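Local coordinates for aerobactin synthase IucA (Klebsiella pneumoniae subsp. pneumoniae, PDB 5JM8), which probably catalyses an ATP-dependent, NRPS-independent ligation of a citrate carboxylate to an amine precursor in the assembly of the siderophore aerobactin, at residues F182-K186 against T187-G191; L196-Q199 against Q200-R204. All coordinates share one frame; numbering follows the deposited sequence.

Contact 1. Residues F182-K186 against T187-G191; sequences FAVNK and TQIAG
Val184 lays its CG1 branch over the side chain of Ile189, CG1 to CG1 at 3.6 Å, and the same methyl lies 3.9 Å from CB of Gln188. With CG1 anti to the backbone N (chi1 -178°), this branch points at Ile189 and Gln188; CD1 of Ile189 packs against Val184 CB. Beside this apolar pair the chain turns sharply from one strand into the next. Asn185 grips the turn with both of its oxygens. Its side-chain OD1 accepts an almost straight bond from Thr187 N at 3.0 Å, the donor lying above the amide plane, and a weak one from Thr187 OG1 at 3.3 Å; its backbone O takes Gln188 N at 2.8 Å. The next carbonyl, Lys186 O, receives Ile189 N at 3.1 Å. The side-chain amide of Gln188 leads away from the turn, and its NE2 is bonded to the backbone O of Asp335. Strand 177-185 runs between strands 221-226 and 249-255, whereas strand 189-193 pairs with strand 329-334 of another sheet, so the turn passes the chain between two sheets, with Val184 also touching Leu333 and Ile189 touching Trp222.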
ATOM      1  N   PHE A 182      27.617  -0.344  17.354  1.00 34.75           N
ATOM      2  CA  PHE A 182      28.437  -0.382  18.561  1.00 32.07           C
ATOM      3  C   PHE A 182      27.730   0.319  19.712  1.00 30.40           C
ATOM      4  O   PHE A 182      27.158   1.395  19.532  1.00 28.93           O
ATOM      5  CB  PHE A 182      29.794   0.299  18.344  1.00 32.60           C
ATOM      6  CG  PHE A 182      30.720  -0.433  17.410  1.00 33.53           C
ATOM      7  CD1 PHE A 182      30.410  -1.690  16.913  1.00 33.05           C
ATOM      8  CD2 PHE A 182      31.920   0.146  17.039  1.00 33.88           C
ATOM      9  CE1 PHE A 182      31.276  -2.346  16.058  1.00 31.79           C
ATOM     10  CE2 PHE A 182      32.788  -0.504  16.185  1.00 31.45           C
ATOM     11  CZ  PHE A 182      32.467  -1.750  15.696  1.00 30.29           C
ATOM     12  N   ALA A 183      27.777  -0.286  20.894  1.00 29.68           N
ATOM     13  CA  ALA A 183      27.432   0.428  22.115  1.00 28.90           C
ATOM     14  C   ALA A 183      28.692   1.138  22.588  1.00 30.79           C
ATOM     15  O   ALA A 183      29.710   0.496  22.846  1.00 32.46           O
ATOM     16  CB  ALA A 183      26.899  -0.514  23.176  1.00 27.05           C
ATOM     17  N   VAL A 184      28.622   2.463  22.678  1.00 30.64           N
ATOM     18  CA  VAL A 184      29.800   3.285  22.931  1.00 32.68           C
ATOM     19  C   VAL A 184      29.577   4.266  24.077  1.00 37.88           C
ATOM     20  O   VAL A 184      28.539   4.924  24.144  1.00 44.40           O
ATOM     21  CB  VAL A 184      30.195   4.081  21.669  1.00 31.88           C
ATOM     22  CG1 VAL A 184      31.460   4.892  21.915  1.00 31.82           C
ATOM     23  CG2 VAL A 184      30.380   3.148  20.484  1.00 32.57           C
ATOM     24  N   ASN A 185      30.555   4.364  24.971  1.00 37.12           N
ATOM     25  CA  ASN A 185      30.503   5.352  26.042  1.00 37.68           C
ATOM     26  C   ASN A 185      30.609   6.751  25.442  1.00 36.71           C
ATOM     27  O   ASN A 185      31.440   7.000  24.571  1.00 34.91           O
ATOM     28  CB  ASN A 185      31.622   5.111  27.064  1.00 40.21           C
ATOM     29  CG  ASN A 185      31.509   6.014  28.288  1.00 44.34           C
ATOM     30  OD1 ASN A 185      31.096   7.167  28.192  1.00 47.26           O
ATOM     31  ND2 ASN A 185      31.890   5.489  29.445  1.00 44.61           N
ATOM     32  N   LYS A 186      29.764   7.661  25.923  1.00 36.60           N
ATOM     33  CA  LYS A 186      29.676   9.012  25.376  1.00 36.10           C
ATOM     34  C   LYS A 186      31.008   9.758  25.407  1.00 42.04           C
ATOM     35  O   LYS A 186      31.225  10.688  24.627  1.00 42.77           O
ATOM     36  CB  LYS A 186      28.626   9.815  26.139  1.00 33.50           C
ATOM     37  CG  LYS A 186      28.931   9.999  27.617  1.00 33.51           C
ATOM     38  CD  LYS A 186      27.816  10.773  28.300  1.00 34.40           C
ATOM     39  CE  LYS A 186      28.087  10.963  29.779  1.00 39.10           C
ATOM     40  NZ  LYS A 186      26.974  11.690  30.446  1.00 41.43           N
ATOM     41  N   THR A 187      31.897   9.348  26.306  1.00 42.97           N
ATOM     42  CA  THR A 187      33.226   9.949  26.400  1.00 42.91           C
ATOM     43  C   THR A 187      34.071   9.635  25.173  1.00 43.39           C
ATOM     44  O   THR A 187      35.158  10.191  25.010  1.00 46.09           O
ATOM     45  CB  THR A 187      33.994   9.460  27.644  1.00 43.03           C
ATOM     46  OG1 THR A 187      34.234   8.052  27.538  1.00 43.20           O
ATOM     47  CG2 THR A 187      33.215   9.750  28.920  1.00 43.18           C
ATOM     48  N   GLN A 188      33.579   8.734  24.325  1.00 41.92           N
ATOM     49  CA  GLN A 188      34.281   8.363  23.102  1.00 39.59           C
ATOM     50  C   GLN A 188      33.469   8.690  21.850  1.00 36.70           C
ATOM     51  O   GLN A 188      33.797   8.235  20.752  1.00 32.10           O
ATOM     52  CB  GLN A 188      34.629   6.874  23.122  1.00 38.30           C
ATOM     53  CG  GLN A 188      35.541   6.474  24.273  1.00 37.13           C
ATOM     54  CD  GLN A 188      36.826   7.280  24.309  1.00 34.79           C
ATOM     55  OE1 GLN A 188      37.106   7.982  25.280  1.00 35.67           O
ATOM     56  NE2 GLN A 188      37.617   7.181  23.248  1.00 34.54           N
ATOM     57  N   ILE A 189      32.416   9.485  22.022  1.00 40.16           N
ATOM     58  CA  ILE A 189      31.572   9.909  20.908  1.00 39.55           C
ATOM     59  C   ILE A 189      31.702  11.405  20.660  1.00 42.31           C
ATOM     60  O   ILE A 189      31.256  12.217  21.471  1.00 46.73           O
ATOM     61  CB  ILE A 189      30.090   9.570  21.159  1.00 36.22           C
ATOM     62  CG1 ILE A 189      29.898   8.053  21.176  1.00 34.67           C
ATOM     63  CG2 ILE A 189      29.206  10.195  20.081  1.00 34.53           C
ATOM     64  CD1 ILE A 189      28.523   7.612  21.630  1.00 33.63           C
ATOM     65  N   ALA A 190      32.307  11.756  19.530  1.00 37.33           N
ATOM     66  CA  ALA A 190      32.400  13.144  19.095  1.00 36.18           C
ATOM     67  C   ALA A 190      31.383  13.387  17.990  1.00 35.92           C
ATOM     68  O   ALA A 190      31.263  12.586  17.065  1.00 37.07           O
ATOM     69  CB  ALA A 190      33.800  13.463  18.605  1.00 35.82           C
ATOM     70  N   GLY A 191      30.648  14.490  18.081  1.00 35.41           N
ATOM     71  CA  GLY A 191      29.660  14.801  17.069  1.00 33.09           C
ATOM     72  C   GLY A 191      28.971  16.131  17.285  1.00 31.39           C
ATOM     73  O   GLY A 191      29.382  16.933  18.123  1.00 29.85           O
TER

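Contact 2. Residues L196-Q199 against Q200-R204; sequences LNLQ and QRLTR
Gln200 reaches back, extended beyond CG, alongside Leu196 and Asn197, the residues that precede the helix. Its OE1 accepts Asn197 N at 2.8 Å, while its own backbone N gives a 2.7 Å bond to Asn197 OD1, nearly along the C=O axis. Asn197 can reach that N because its CG stands between its backbone N and carbonyl carbon (chi1 64°). The two amide groups stack with their planes 27° apart, and NE2 of Gln200 continues to Leu217 O of the second subunit. Arg201 sends its N to Asn197 O at 3.1 Å and touches Leu196 CD1 with CD; its guanidinium forms salt bridges with Asp275 (through NE) and Asp328 (through NH1). Leu202 meets Leu198 through their CD1 methyls, 4.1 Å apart. Thr203 turns OG1 onto the carbonyl of the preceding turn, Gln199 O, at 2.8 Å, and that oxygen also takes a weak bond from Thr203 N. Arg204 bends at chi3 (74°), bringing NH2 to 3.7 Å from Leu196 CD1, which lies over a face of the guanidinium; NH1 forms a salt bridge with Asp275. The reciprocal bonds of Asn197 and Gln200 make a capping box, with Asn197 as N-cap of helix 198-209.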
ATOM      1  N   LEU A 196      17.800  18.495  17.490  1.00 28.84           N
ATOM      2  CA  LEU A 196      18.102  17.564  18.566  1.00 25.19           C
ATOM      3  C   LEU A 196      19.599  17.620  18.840  1.00 24.92           C
ATOM      4  O   LEU A 196      20.386  17.845  17.921  1.00 26.32           O
ATOM      5  CB  LEU A 196      17.685  16.141  18.189  1.00 23.30           C
ATOM      6  CG  LEU A 196      16.261  15.930  17.673  1.00 22.46           C
ATOM      7  CD1 LEU A 196      16.114  14.516  17.128  1.00 21.62           C
ATOM      8  CD2 LEU A 196      15.256  16.193  18.778  1.00 23.01           C
ATOM      9  N   ASN A 197      20.003  17.432  20.094  1.00 25.88           N
ATOM     10  CA  ASN A 197      21.425  17.323  20.403  1.00 27.94           C
ATOM     11  C   ASN A 197      21.933  15.972  19.907  1.00 29.52           C
ATOM     12  O   ASN A 197      21.148  15.149  19.436  1.00 25.00           O
ATOM     13  CB  ASN A 197      21.693  17.510  21.908  1.00 30.69           C
ATOM     14  CG  ASN A 197      21.062  16.427  22.773  1.00 30.83           C
ATOM     15  OD1 ASN A 197      20.894  15.285  22.352  1.00 30.95           O
ATOM     16  ND2 ASN A 197      20.723  16.787  24.005  1.00 28.88           N
ATOM     17  N   LEU A 198      23.236  15.740  20.016  1.00 29.20           N
ATOM     18  CA  LEU A 198      23.836  14.523  19.477  1.00 28.80           C
ATOM     19  C   LEU A 198      23.284  13.264  20.140  1.00 30.03           C
ATOM     20  O   LEU A 198      22.995  12.275  19.468  1.00 31.45           O
ATOM     21  CB  LEU A 198      25.353  14.563  19.643  1.00 28.12           C
ATOM     22  CG  LEU A 198      26.090  13.304  19.184  1.00 29.36           C
ATOM     23  CD1 LEU A 198      25.832  13.025  17.708  1.00 27.53           C
ATOM     24  CD2 LEU A 198      27.573  13.441  19.456  1.00 32.08           C
ATOM     25  N   GLN A 199      23.156  13.307  21.462  1.00 26.84           N
ATOM     26  CA  GLN A 199      22.618  12.188  22.226  1.00 26.64           C
ATOM     27  C   GLN A 199      21.239  11.794  21.712  1.00 25.64           C
ATOM     28  O   GLN A 199      20.914  10.611  21.610  1.00 26.45           O
ATOM     29  CB  GLN A 199      22.539  12.549  23.712  1.00 27.87           C
ATOM     30  CG  GLN A 199      22.039  11.420  24.601  1.00 28.05           C
ATOM     31  CD  GLN A 199      21.953  11.816  26.059  1.00 35.88           C
ATOM     32  OE1 GLN A 199      22.196  12.968  26.422  1.00 33.80           O
ATOM     33  NE2 GLN A 199      21.598  10.858  26.906  1.00 36.42           N
ATOM     34  N   GLN A 200      20.441  12.803  21.385  1.00 25.40           N
ATOM     35  CA  GLN A 200      19.064  12.606  20.962  1.00 24.57           C
ATOM     36  C   GLN A 200      18.945  12.070  19.532  1.00 23.38           C
ATOM     37  O   GLN A 200      18.044  11.280  19.245  1.00 23.65           O
ATOM     38  CB  GLN A 200      18.295  13.921  21.091  1.00 25.15           C
ATOM     39  CG  GLN A 200      18.036  14.349  22.531  1.00 29.17           C
ATOM     40  CD  GLN A 200      17.680  15.821  22.655  1.00 34.26           C
ATOM     41  OE1 GLN A 200      17.834  16.593  21.709  1.00 36.24           O
ATOM     42  NE2 GLN A 200      17.196  16.214  23.828  1.00 35.12           N
ATOM     43  N   ARG A 201      19.837  12.495  18.637  1.00 25.79           N
ATOM     44  CA  ARG A 201      19.820  11.990  17.262  1.00 28.87           C
ATOM     45  C   ARG A 201      20.033  10.487  17.229  1.00 29.95           C
ATOM     46  O   ARG A 201      19.223   9.747  16.672  1.00 31.85           O
ATOM     47  CB  ARG A 201      20.899  12.649  16.392  1.00 30.99           C
ATOM     48  CG  ARG A 201      20.494  13.909  15.621  1.00 30.50           C
ATOM     49  CD  ARG A 201      19.204  13.787  14.808  1.00 26.07           C
ATOM     50  NE  ARG A 201      19.406  13.552  13.380  1.00 22.32           N
ATOM     51  CZ  ARG A 201      19.955  14.420  12.535  1.00 21.27           C
ATOM     52  NH1 ARG A 201      20.413  15.589  12.962  1.00 23.01           N
ATOM     53  NH2 ARG A 201      20.063  14.103  11.249  1.00 20.17           N
ATOM     54  N   LEU A 202      21.136  10.050  17.829  1.00 29.06           N
ATOM     55  CA  LEU A 202      21.517   8.646  17.829  1.00 26.56           C
ATOM     56  C   LEU A 202      20.443   7.794  18.491  1.00 28.85           C
ATOM     57  O   LEU A 202      20.246   6.635  18.129  1.00 31.14           O
ATOM     58  CB  LEU A 202      22.857   8.466  18.542  1.00 23.76           C
ATOM     59  CG  LEU A 202      24.008   9.289  17.955  1.00 23.65           C
ATOM     60  CD1 LEU A 202      25.270   9.134  18.793  1.00 24.45           C
ATOM     61  CD2 LEU A 202      24.272   8.889  16.510  1.00 22.53           C
ATOM     62  N   THR A 203      19.746   8.380  19.459  1.00 27.03           N
ATOM     63  CA  THR A 203      18.633   7.706  20.113  1.00 26.52           C
ATOM     64  C   THR A 203      17.498   7.499  19.119  1.00 26.01           C
ATOM     65  O   THR A 203      16.984   6.389  18.974  1.00 29.91           O
ATOM     66  CB  THR A 203      18.110   8.505  21.324  1.00 26.38           C
ATOM     67  OG1 THR A 203      19.138   8.608  22.316  1.00 28.85           O
ATOM     68  CG2 THR A 203      16.902   7.821  21.934  1.00 23.53           C
ATOM     69  N   ARG A 204      17.109   8.574  18.439  1.00 26.49           N
ATOM     70  CA  ARG A 204      16.053   8.507  17.434  1.00 24.48           C
ATOM     71  C   ARG A 204      16.448   7.576  16.298  1.00 28.07           C
ATOM     72  O   ARG A 204      15.674   6.709  15.897  1.00 33.86           O
ATOM     73  CB  ARG A 204      15.745   9.896  16.869  1.00 23.09           C
ATOM     74  CG  ARG A 204      14.482   9.943  16.013  1.00 22.63           C
ATOM     75  CD  ARG A 204      14.302  11.294  15.337  1.00 23.13           C
ATOM     76  NE  ARG A 204      15.235  11.492  14.231  1.00 21.18           N
ATOM     77  CZ  ARG A 204      15.349  12.625  13.545  1.00 20.64           C
ATOM     78  NH1 ARG A 204      16.222  12.716  12.550  1.00 19.85           N
ATOM     79  NH2 ARG A 204      14.591  13.667  13.851  1.00 20.38           N
TER

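In the fold
Contact 1 comes first along the chain, closing the tight turn between strands 177-185 and 189-193; contact 2 follows in series, at the start of helix 198-209, so neither encloses nor crosses the other. Their centres lie about 12 Å apart, and the two touch where the helix returns past the strand it has just left: Leu198 CD2 packs 3.5 Å from Gly191 CA and also meets Ile189 CG2. Together they join the three-stranded sheet, the larger antiparallel sheet and the helix within the IucA/IucC family region. Contact 2 borders the second subunit, whose Asp219 accepts a hydrogen bond from Gln199; contact 1 reaches the same residue through a long, weak ion pair of Lys186.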